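Local coordinates for protein putative C39-like peptidase (Bacillus anthracis, PDB 3ERV) that is of unknown function but, as a C39-like member of the papain-type clan of peptidases, probably cleaves peptide bonds with a catalytic cysteine, at residues 87-91 and 92-96; 197-200 and 201-204. All blocks are in the same frame, centred on the assembly; numbering follows the deposited sequence.

Interaction 1. Residues 87-91 and 92-96. With EDO (1,2-ethanediol), chain B.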
# COMPACT_ATOMS: atom_id res chain seq x y z
N GLY A 87 18.05 5.74 -2.47
CA GLY A 87 17.40 4.45 -2.73
C GLY A 87 16.12 4.64 -3.51
O GLY A 87 15.43 5.67 -3.36
N ASN A 88 15.81 3.64 -4.33
CA ASN A 88 14.61 3.62 -5.14
C ASN A 88 13.53 2.75 -4.50
O ASN A 88 13.77 1.56 -4.24
CB ASN A 88 14.93 3.05 -6.53
CG ASN A 88 13.85 3.37 -7.59
OD1 ASN A 88 12.62 3.30 -7.34
ND2 ASN A 88 14.31 3.73 -8.80
N PRO A 89 12.34 3.33 -4.24
CA PRO A 89 11.30 2.48 -3.59
C PRO A 89 10.72 1.42 -4.52
O PRO A 89 9.98 0.51 -4.06
CB PRO A 89 10.21 3.48 -3.17
CG PRO A 89 10.41 4.70 -4.13
CD PRO A 89 11.95 4.75 -4.36
N ASN A 90 11.04 1.54 -5.82
CA ASN A 90 10.77 0.48 -6.77
C ASN A 90 11.76 -0.67 -6.65
O ASN A 90 11.50 -1.77 -7.15
CB ASN A 90 10.70 1.01 -8.20
CG ASN A 90 9.58 2.07 -8.39
OD1 ASN A 90 8.38 1.76 -8.39
ND2 ASN A 90 9.98 3.33 -8.54
N GLU A 91 12.87 -0.45 -5.96
CA GLU A 91 13.83 -1.55 -5.77
C GLU A 91 13.66 -2.27 -4.40
O GLU A 91 13.74 -3.49 -4.31
CB GLU A 91 15.25 -1.07 -5.96
CG GLU A 91 16.17 -2.22 -6.31
CD GLU A 91 17.66 -1.85 -6.18
OE1 GLU A 91 17.98 -0.65 -6.40
OE2 GLU A 91 18.48 -2.75 -5.88
N GLY A 92 13.37 -1.50 -3.37
CA GLY A 92 13.11 -2.09 -2.07
C GLY A 92 12.54 -1.03 -1.14
O GLY A 92 12.42 0.15 -1.54
N PHE A 93 12.25 -1.44 0.10
CA PHE A 93 11.91 -0.45 1.11
C PHE A 93 13.10 0.46 1.34
O PHE A 93 14.21 0.00 1.61
CB PHE A 93 11.46 -1.11 2.44
CG PHE A 93 10.97 -0.12 3.43
CD1 PHE A 93 9.61 0.09 3.61
CD2 PHE A 93 11.89 0.66 4.17
CE1 PHE A 93 9.15 1.06 4.55
CE2 PHE A 93 11.44 1.65 5.08
CZ PHE A 93 10.08 1.85 5.28
N VAL A 94 12.88 1.78 1.28
CA VAL A 94 14.02 2.73 1.35
C VAL A 94 14.28 3.20 2.79
O VAL A 94 13.47 3.94 3.39
CB VAL A 94 13.82 4.02 0.43
CG1 VAL A 94 15.06 4.97 0.52
CG2 VAL A 94 13.56 3.64 -1.00
N GLY A 95 15.42 2.76 3.34
CA GLY A 95 15.77 3.18 4.65
C GLY A 95 15.10 2.37 5.76
O GLY A 95 14.92 1.14 5.62
N ASN A 96 14.74 3.06 6.83
CA ASN A 96 14.42 2.43 8.11
C ASN A 96 12.93 2.23 8.31
O ASN A 96 12.17 3.19 8.42
CB ASN A 96 15.05 3.23 9.25
CG ASN A 96 15.21 2.41 10.51
OD1 ASN A 96 14.21 1.97 11.11
ND2 ASN A 96 16.47 2.15 10.90
C1 EDO B . 15.02 -1.55 8.45
O1 EDO B . 14.46 -0.96 7.28
C2 EDO B . 16.52 -1.49 8.50
O2 EDO B . 16.96 -0.20 8.93
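V94 lays its CG2 methyl against the backbone and ring of P89: CG2 comes within 3.5 Å of P89 N and 3.9 Å of P89 CD, and it also touches the carbonyl carbon of N88. CG2 stands anti to the carbonyl carbon of V94, which turns it back toward the turn, while the other methyl, CG1, lies over G87, 4.0 Å from G87 CA.

The turn between them is held by the carbonyl of N88. N88 O accepts from E91 N at 2.8 Å and from G92 N at 3.2 Å, the latter a nearly straight bond (161° at the hydrogen). P89 CA adds a C-H...O contact to G92 O. The N88 side chain makes an Asx turn: OD1 takes N90 N at 2.8 Å, and N90 ND2 at 2.9 Å. N90 ND2 comes in the carbonyl plane of N88 OD1, on a lone pair, whereas N90 N is tilted 27° from that plane. Two donors on one oxygen tie the N88 side chain to both the backbone and the side chain of N90.

Further on, a 1,2-ethanediol, probably from the crystallisation liquor, hydrogen-bonds through O1 to G95 O.

The turn links strand 85-86 to strand 93-94, which lie on either side of strand 77-82 in a small mixed sheet. V94 packs on V78 and F80 of that middle strand, and N88 ND2 reaches T166 of strand 162-166.

Interaction 2. Residues 197-200 and 201-204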
# COMPACT_ATOMS: atom_id res chain seq x y z
N LYS A 197 -4.75 4.69 11.50
CA LYS A 197 -5.95 5.23 12.15
C LYS A 197 -6.66 4.18 12.97
O LYS A 197 -7.04 3.12 12.46
CB LYS A 197 -6.92 5.80 11.13
CG LYS A 197 -6.42 6.97 10.34
CD LYS A 197 -7.32 7.19 9.11
CE LYS A 197 -7.13 8.55 8.50
NZ LYS A 197 -7.51 9.54 9.50
N ASP A 198 -6.86 4.47 14.24
CA ASP A 198 -7.38 3.48 15.17
C ASP A 198 -8.89 3.27 15.06
O ASP A 198 -9.64 3.60 15.99
CB ASP A 198 -7.04 3.90 16.59
CG ASP A 198 -6.94 2.73 17.54
OD1 ASP A 198 -7.28 1.59 17.12
OD2 ASP A 198 -6.52 2.95 18.69
N SER A 199 -9.34 2.68 13.95
CA SER A 199 -10.78 2.54 13.72
C SER A 199 -11.13 1.57 12.58
O SER A 199 -10.49 1.59 11.51
CB SER A 199 -11.39 3.91 13.43
OG SER A 199 -12.68 3.79 12.89
N LEU A 200 -12.17 0.77 12.81
CA LEU A 200 -12.75 -0.10 11.80
C LEU A 200 -13.58 0.66 10.82
O LEU A 200 -14.05 0.11 9.84
CB LEU A 200 -13.67 -1.10 12.46
CG LEU A 200 -12.96 -1.82 13.58
CD1 LEU A 200 -13.92 -2.65 14.40
CD2 LEU A 200 -11.89 -2.69 12.94
N ASP A 201 -13.81 1.94 11.09
CA ASP A 201 -14.76 2.67 10.26
C ASP A 201 -14.08 3.88 9.71
O ASP A 201 -13.97 4.88 10.39
CB ASP A 201 -15.97 3.09 11.09
CG ASP A 201 -16.84 1.91 11.48
OD1 ASP A 201 -17.20 1.12 10.58
OD2 ASP A 201 -17.19 1.78 12.68
N VAL A 202 -13.58 3.77 8.49
CA VAL A 202 -12.87 4.87 7.89
C VAL A 202 -13.38 5.00 6.47
O VAL A 202 -13.15 4.12 5.63
CB VAL A 202 -11.32 4.63 7.82
CG1 VAL A 202 -10.66 5.73 7.05
CG2 VAL A 202 -10.69 4.52 9.19
N LYS A 203 -14.11 6.07 6.19
CA LYS A 203 -14.51 6.28 4.81
C LYS A 203 -14.08 7.63 4.36
O LYS A 203 -13.97 8.53 5.17
CB LYS A 203 -16.01 6.13 4.63
CG LYS A 203 -16.83 7.19 5.24
CD LYS A 203 -18.27 6.81 5.05
CE LYS A 203 -19.19 8.00 5.03
NZ LYS A 203 -20.36 7.66 4.16
N VAL A 204 -13.78 7.75 3.08
CA VAL A 204 -13.25 8.98 2.56
C VAL A 204 -13.97 9.21 1.25
O VAL A 204 -14.41 8.24 0.64
CB VAL A 204 -11.71 8.92 2.35
CG1 VAL A 204 -11.02 8.49 3.62
CG2 VAL A 204 -11.36 7.99 1.20
O HOH W 1 -13.37 1.33 7.31
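The backbone of 197-200 bends through an inverse gamma turn centred on D198, with S199 N bonded to K197 O at 2.8 Å, then turns again at L200 before 201-204 extends into a strand. At this second bend the link between the two segments is a side chain: S199 OG accepts from D201 N at 2.8 Å, with 158° at the hydrogen. The hydroxyl is swung anti to the S199 backbone N (chi1 166°), beside the carbonyl carbon, and this carries OG forward to meet the amide two residues on. A water sits at the same bend, 2.9 Å from L200 O and accepting from V202 N at 2.7 Å, so the carbonyl and the amide on either side of D201 meet at one solvent molecule.

V202 splits its two methyls between different partners: CG2 lies against the S199 carbonyl, 3.7 Å from S199 O, while V202 CG1 makes a slight apolar contact with the CD methylene of K197 at 4.2 Å. The lysine and valine side chains run at about a right angle to each other, and it is the aliphatic part of K197 that touches, not its amine.

This surface loop leads from strand 189-193 into strand 203-205, its antiparallel neighbour in the main sheet. V202 already pairs through its backbone with I192, as V204 does with V190; the V202 side chain touches I192, and V204 likewise touches V190. K197 also lies against F153, and its side chain touches the residues of a putative Cys-His-Asp triad, while L200 leans on F39.

In the fold
Interactions 1 and 2 are both local turns that lead a chain into a short strand, but they lie on opposite sides of the molecule, with centres about 28 Å apart and no contact between them. The 87-96 turn is largely buried and serves the small three-stranded mixed sheet; the 197-204 turn lies at the surface and feeds the seven-stranded antiparallel sheet. Their chemistry follows suit. In interaction 1 the turn is closed by backbone and side-chain bonds around N88, and a valine methyl packs against the proline. Interaction 2 relies on a serine hydroxyl and a bridging water, with only a thin lysine-valine apolar contact.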